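Local coordinates for protein HIRA (Homo sapiens, PDB 5YJE) that serves as a histone chaperone subunit that cooperates with ASF1A in replication-independent chromatin assembly, and must trimerise, here through its C-terminal part, for H3.3 complex activity, at the interface of chains A and B. Coordinates in Å, arbitrary orientation; residue numbers count along the deposited sequence, not the author numbering. Chains: chain A/B, Protein HIRA.

Contact 1: the interface of chains A and B. Residues chain A 127-129; chain B 209, 212-214.
The small apolar centre is formed by CB of A:Ser127 and CB of B:Asn213, 3.9 Å apart. On the far side of B:Asn213, its amide nitrogen is met by A:Ile129, the two side chains lying alongside each other and pointing the same way. CG1 of A:Ile129, turned back beside its own backbone N (chi1 -71°), thereby comes 3.3 Å from the amide nitrogen ND2 of B:Asn213. Further along the same flank, CD1 of B:Leu209 stands 4.3 Å from CD1 of A:Ile129, a loose approach.

Outward from this packing the link becomes one between main chains. Strand 127-130 of chain A meets strand 211-217 of chain B through a short antiparallel bridge, A:Ile129 with B:Asn213, which locally sets the two strands side by side. B:Leu214 N donates a hydrogen bond to the carbonyl A:Pro128 O at 3.0 Å. The side-chain amide ND2 of B:Asn213 adds a weak bond to the same A:Pro128 O at 3.5 Å. A:Pro128 has no N-H to give, and its ring comes up against the strand of chain B instead: CD of A:Pro128 lies 3.3 Å from the carbonyl oxygen of B:Leu214.

Contact 2: the interface of chains A and B. Residues chain A 89-90; chain B 271, 312.
The carboxylates of A:Glu89 and B:Glu271 do not stack face to face: their planes stand nearly perpendicular, 86° apart, their side chains cross at about a right angle, and they touch through their oxygens. OE1 of A:Glu89 comes within 2.7 Å of OE2 of B:Glu271. With both groups ionised this would be a clash; a proton held by one of them could make it a hydrogen bond, and proximity of this kind would probably favour such protonation. The CG methylene of A:Glu89 also lies against this carboxylate, 3.8 Å from CD of B:Glu271.

A:Glu89 reaches helix 266-286 of chain B from strand 86-92, its CG wedged between backbone N and carbonyl carbon (chi1 55°) and the chain straight beyond. An alanine in place of A:Glu89 would probably leave the carboxylate of B:Glu271 without the neighbour with which it may share a proton, and freer to turn.

A second link comes from helix 310-320, whose B:Arg312 extends from CG to NE and presents its guanidinium to the main chain of chain A. NH1 of B:Arg312 makes a weak hydrogen bond to the carbonyl A:Glu89 O, 3.0 Å away but bent to 125° at the hydrogen.

Contact 3: the interface of chains A and B. Residues chain A 90, 122-124; chain B 275, 278, 300, 312.
B:Glu278 turns CG back beside its backbone N (chi1 -73°) and then runs straight, which carries its carboxylate from helix 266-286 up against the backbone of A:Arg123 and A:Arg124. A:Arg123 places CG anti to its own N (chi1 -175°), and its aliphatic stem crosses the hydroxyl end of B:Tyr300 obliquely, CG lying 3.3 Å from the phenol oxygen OH.

The two carboxylate oxygens divide the work. A:Arg124 N donates an almost straight hydrogen bond to OE2 of B:Glu278 at 3.1 Å, arriving from above the carboxylate plane. Water 2 also bonds OE2 and leads on to the hydroxyl OG1 of A:Thr90. Within chain B, the OH of B:Tyr300 donates to OE1 of B:Glu278 at 2.8 Å on its anti side, and NE of B:Arg312 adds a weak salt bridge to OE1 at 3.4 Å. These second-shell groups probably fix the carboxylate's rotation and favour its charged form. With an alanine in place of B:Glu278, the backbone N-H of A:Arg124 would probably lose its acceptor, and B:Tyr300 and B:Arg312 the group that holds them together.

Water 1 bridges the two main chains, 2.8 Å from A:Arg124 O and 2.7 Å from B:Glu278 O.

Contact 4: the interface of chains A and B. Residues chain A 71-72, 76; chain B 222, 225, 261, 264, 268, 272.
Strands 68-71 and 74-83 of chain A, with the turn between them, pack against four elements of chain B: the loop at B:Leu222, the 3-10 helix 223-225, the loop of B:Leu261 and B:Val264, and the start of helix 266-286. A:Val71, at the end of its strand, puts its two methyls to different uses. CG1, anti to the backbone N (chi1 160°), lies 3.6 Å from CB of B:Cys225, with CD1 of B:Leu261 more loosely at its flank. CG2 meets CG1 of B:Val268 at 3.8 Å, the two valines passing in opposite directions.

The turn residue A:Gly72 offers its bare CA to the sulfur SG of B:Cys225 at 3.6 Å, an approach that the lack of a side chain probably eases. A:Leu76 spreads its methyls: CD1 touches the methyl CG2 of B:Thr272 at 3.6 Å and also faces B:Val268, and CD2 meets CD2 of B:Leu222 at 3.7 Å. B:Thr272 can show that methyl because its hydroxyl OG1 takes the position between backbone N and carbonyl carbon (chi1 65°), from which it makes a weak hydrogen bond to B:Val268 O within the helix. The site thus sets a strand turn from the strand-rich N-terminal half of one subunit against a surface built from loops, a 3-10 helix and the first turns of helix 266-286 of another.

Contact 1: the interface of chains A and B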
# COMPACT_ATOMS: atom_id res chain seq x y z
N SER A 127 19.21 3.67 5.93
CA SER A 127 19.20 4.83 6.81
C SER A 127 18.43 4.50 8.08
O SER A 127 17.47 3.72 8.03
CB SER A 127 18.56 6.04 6.14
OG SER A 127 19.13 6.30 4.87
N PRO A 128 18.82 5.06 9.22
CA PRO A 128 18.07 4.80 10.46
C PRO A 128 16.59 5.14 10.27
O PRO A 128 16.23 6.12 9.61
CB PRO A 128 18.73 5.74 11.47
CG PRO A 128 20.09 6.04 10.91
CD PRO A 128 19.94 6.00 9.42
N ILE A 129 15.75 4.32 10.88
CA ILE A 129 14.30 4.43 10.76
C ILE A 129 13.78 5.04 12.05
O ILE A 129 14.02 4.51 13.14
CB ILE A 129 13.67 3.05 10.50
CG1 ILE A 129 14.00 2.60 9.08
CG2 ILE A 129 12.17 3.06 10.83
CD1 ILE A 129 13.76 1.15 8.82
N LEU B 209 9.78 1.98 1.87
CA LEU B 209 9.87 1.46 3.23
C LEU B 209 8.70 1.95 4.07
O LEU B 209 8.31 1.29 5.05
CB LEU B 209 11.19 1.86 3.89
CG LEU B 209 12.49 1.08 3.66
CD1 LEU B 209 13.57 1.70 4.52
CD2 LEU B 209 12.38 -0.44 3.93
N TRP B 212 9.79 7.33 8.12
CA TRP B 212 10.70 8.45 8.33
C TRP B 212 12.11 7.91 8.53
O TRP B 212 12.34 7.01 9.35
CB TRP B 212 10.24 9.24 9.54
CG TRP B 212 9.00 10.00 9.24
CD1 TRP B 212 7.76 9.80 9.77
CD2 TRP B 212 8.87 11.09 8.31
NE1 TRP B 212 6.87 10.70 9.24
CE2 TRP B 212 7.53 11.51 8.35
CE3 TRP B 212 9.77 11.76 7.46
CZ2 TRP B 212 7.05 12.56 7.56
CZ3 TRP B 212 9.31 12.80 6.69
CH2 TRP B 212 7.95 13.20 6.74
N ASN B 213 13.06 8.45 7.75
CA ASN B 213 14.45 8.04 7.81
C ASN B 213 15.35 9.23 8.08
O ASN B 213 15.25 10.26 7.42
CB ASN B 213 14.90 7.37 6.52
CG ASN B 213 14.06 6.16 6.19
OD1 ASN B 213 13.21 6.21 5.30
ND2 ASN B 213 14.27 5.08 6.92
N LEU B 214 16.26 9.06 9.04
CA LEU B 214 17.29 10.04 9.35
C LEU B 214 18.39 9.97 8.30
O LEU B 214 19.17 9.01 8.27
CB LEU B 214 17.86 9.79 10.74
CG LEU B 214 18.88 10.81 11.19
CD1 LEU B 214 18.19 12.16 11.49
CD2 LEU B 214 19.64 10.27 12.39

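Contact 2: the interface of chains A and B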
# COMPACT_ATOMS: atom_id res chain seq x y z
N GLU A 89 32.15 -5.81 13.21
CA GLU A 89 31.68 -4.83 14.18
C GLU A 89 31.46 -3.49 13.50
O GLU A 89 31.88 -3.24 12.36
CB GLU A 89 32.64 -4.71 15.35
CG GLU A 89 34.05 -4.41 14.98
CD GLU A 89 34.93 -4.38 16.20
OE1 GLU A 89 35.66 -3.38 16.45
OE2 GLU A 89 34.86 -5.37 16.95
N THR A 90 30.81 -2.61 14.24
CA THR A 90 30.56 -1.28 13.74
C THR A 90 30.24 -0.37 14.91
O THR A 90 30.11 -0.81 16.06
CB THR A 90 29.43 -1.29 12.70
OG1 THR A 90 29.42 -0.03 12.05
CG2 THR A 90 28.10 -1.56 13.36
N GLU B 271 36.50 2.71 11.79
CA GLU B 271 35.12 2.29 11.98
C GLU B 271 34.19 3.48 11.84
O GLU B 271 33.10 3.35 11.27
CB GLU B 271 34.95 1.58 13.33
CG GLU B 271 35.82 0.30 13.44
CD GLU B 271 35.22 -0.83 14.28
OE1 GLU B 271 34.20 -0.64 14.99
OE2 GLU B 271 35.79 -1.94 14.21
N ARG B 312 32.93 -7.11 3.37
CA ARG B 312 32.01 -6.06 2.96
C ARG B 312 32.03 -5.86 1.45
O ARG B 312 30.97 -5.73 0.82
CB ARG B 312 32.36 -4.75 3.69
CG ARG B 312 31.81 -4.64 5.11
CD ARG B 312 32.34 -3.39 5.80
NE ARG B 312 31.79 -3.22 7.14
CZ ARG B 312 32.29 -3.79 8.23
NH1 ARG B 312 31.74 -3.58 9.41
NH2 ARG B 312 33.36 -4.58 8.14

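Contact 3: the interface of chains A and B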
# COMPACT_ATOMS: atom_id res chain seq x y z
N THR A 90 30.81 -2.61 14.24
CA THR A 90 30.56 -1.28 13.74
C THR A 90 30.24 -0.37 14.91
O THR A 90 30.11 -0.81 16.06
CB THR A 90 29.43 -1.29 12.70
OG1 THR A 90 29.42 -0.03 12.05
CG2 THR A 90 28.10 -1.56 13.36
N GLY A 122 27.83 -6.81 8.60
CA GLY A 122 27.93 -5.56 9.33
C GLY A 122 27.87 -4.27 8.54
O GLY A 122 28.13 -3.20 9.11
N ARG A 123 27.54 -4.33 7.26
CA ARG A 123 27.32 -3.13 6.47
C ARG A 123 25.91 -2.59 6.71
O ARG A 123 24.93 -3.32 6.57
CB ARG A 123 27.54 -3.46 5.00
CG ARG A 123 27.47 -2.30 4.04
CD ARG A 123 27.69 -2.84 2.64
NE ARG A 123 26.87 -4.03 2.40
CZ ARG A 123 25.73 -4.02 1.71
NH1 ARG A 123 25.28 -2.88 1.18
NH2 ARG A 123 25.04 -5.15 1.53
N ARG A 124 25.81 -1.32 7.10
CA ARG A 124 24.51 -0.67 7.22
C ARG A 124 23.72 -0.80 5.92
O ARG A 124 24.22 -0.46 4.84
CB ARG A 124 24.67 0.82 7.59
CG ARG A 124 23.36 1.59 7.49
CD ARG A 124 23.43 3.06 7.93
NE ARG A 124 23.73 3.19 9.35
CZ ARG A 124 22.83 3.11 10.33
NH1 ARG A 124 21.55 2.89 10.04
NH2 ARG A 124 23.22 3.25 11.59
N ALA B 275 31.29 3.72 9.01
CA ALA B 275 29.93 4.06 9.39
C ALA B 275 29.45 5.30 8.65
O ALA B 275 28.33 5.32 8.12
CB ALA B 275 29.84 4.28 10.90
N GLU B 278 28.89 4.44 4.84
CA GLU B 278 27.68 3.63 4.73
C GLU B 278 26.43 4.49 4.96
O GLU B 278 25.42 4.31 4.28
CB GLU B 278 27.75 2.46 5.71
CG GLU B 278 28.72 1.36 5.30
CD GLU B 278 29.01 0.31 6.40
OE1 GLU B 278 29.88 -0.56 6.16
OE2 GLU B 278 28.38 0.34 7.49
N TYR B 300 32.80 4.68 -1.34
CA TYR B 300 32.75 3.63 -0.33
C TYR B 300 33.51 2.39 -0.78
O TYR B 300 34.24 1.77 0.01
CB TYR B 300 31.30 3.29 -0.01
CG TYR B 300 31.11 2.14 0.94
CD1 TYR B 300 31.59 2.19 2.24
CD2 TYR B 300 30.41 1.01 0.55
CE1 TYR B 300 31.41 1.13 3.12
CE2 TYR B 300 30.23 -0.05 1.41
CZ TYR B 300 30.73 0.01 2.69
OH TYR B 300 30.51 -1.06 3.52
N ARG B 312 32.93 -7.11 3.37
CA ARG B 312 32.01 -6.06 2.96
C ARG B 312 32.03 -5.86 1.45
O ARG B 312 30.97 -5.73 0.82
CB ARG B 312 32.36 -4.75 3.69
CG ARG B 312 31.81 -4.64 5.11
CD ARG B 312 32.34 -3.39 5.80
NE ARG B 312 31.79 -3.22 7.14
CZ ARG B 312 32.29 -3.79 8.23
NH1 ARG B 312 31.74 -3.58 9.41
NH2 ARG B 312 33.36 -4.58 8.14
O HOH W 1 24.95 1.83 3.33
O HOH W 2 28.14 1.26 9.84

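Contact 4: the interface of chains A and B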
# COMPACT_ATOMS: atom_id res chain seq x y z
N VAL A 71 34.50 10.67 19.65
CA VAL A 71 35.17 10.98 18.39
C VAL A 71 34.51 12.21 17.80
O VAL A 71 33.32 12.18 17.47
CB VAL A 71 35.09 9.80 17.41
CG1 VAL A 71 35.33 10.29 16.01
CG2 VAL A 71 36.07 8.70 17.78
N GLY A 72 35.28 13.29 17.63
CA GLY A 72 34.76 14.55 17.11
C GLY A 72 33.58 15.09 17.90
O GLY A 72 32.72 15.77 17.35
N LEU A 76 30.34 7.16 20.85
CA LEU A 76 30.16 5.99 19.99
C LEU A 76 29.70 4.80 20.81
O LEU A 76 30.12 4.60 21.95
CB LEU A 76 31.44 5.61 19.25
CG LEU A 76 32.08 6.60 18.27
CD1 LEU A 76 33.42 6.05 17.78
CD2 LEU A 76 31.15 6.93 17.09
N LEU B 222 29.60 12.03 11.81
CA LEU B 222 30.93 11.43 11.78
C LEU B 222 31.78 11.97 10.64
O LEU B 222 32.90 11.50 10.45
CB LEU B 222 30.81 9.91 11.67
CG LEU B 222 30.15 9.25 12.87
CD1 LEU B 222 29.46 7.97 12.44
CD2 LEU B 222 31.19 8.97 13.95
N CYS B 225 35.50 13.45 11.22
CA CYS B 225 36.55 12.51 11.57
C CYS B 225 36.71 11.39 10.56
O CYS B 225 37.61 10.56 10.71
CB CYS B 225 36.29 11.96 12.97
SG CYS B 225 36.43 13.25 14.25
N LEU B 261 43.30 11.08 14.12
CA LEU B 261 42.85 11.19 15.50
C LEU B 261 44.01 10.88 16.45
O LEU B 261 44.69 9.87 16.29
CB LEU B 261 41.65 10.27 15.76
CG LEU B 261 40.40 10.67 14.95
CD1 LEU B 261 39.25 9.70 15.10
CD2 LEU B 261 39.95 12.09 15.29
N VAL B 264 42.31 8.38 19.84
CA VAL B 264 41.84 7.00 19.68
C VAL B 264 42.73 6.26 18.71
O VAL B 264 43.33 6.86 17.80
CB VAL B 264 40.36 6.93 19.18
CG1 VAL B 264 39.42 7.58 20.17
CG2 VAL B 264 40.20 7.55 17.78
N VAL B 268 39.48 2.81 15.39
CA VAL B 268 38.28 3.57 15.69
C VAL B 268 38.00 4.57 14.57
O VAL B 268 36.84 4.78 14.20
CB VAL B 268 38.43 4.27 17.06
CG1 VAL B 268 37.22 5.09 17.39
CG2 VAL B 268 38.69 3.24 18.17
N THR B 272 34.62 4.65 12.31
CA THR B 272 33.81 5.84 12.08
C THR B 272 33.76 6.19 10.60
O THR B 272 32.70 6.58 10.09
CB THR B 272 34.32 7.02 12.89
OG1 THR B 272 35.63 7.38 12.45
CG2 THR B 272 34.35 6.69 14.37

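Contacts 2 and 3 form one continuous patch, the centres of their C-alpha atoms about 5 Å apart, sharing A:Thr90 of strand 86-92 and B:Arg312 of helix 310-320. Between such centres, contact 4 lies about 13 Å from contact 2, and contact 1 about 16 Å from contact 3 and 23 Å from contact 4, the most widely separated pair of the four. Helix 266-286 of chain B serves contacts 2, 3 and 4, while contact 1 relies on strands and a nearby loop. Because the two copies offer different surfaces, such contacts could be repeated round a trimer, the form on which the complex's activity depends.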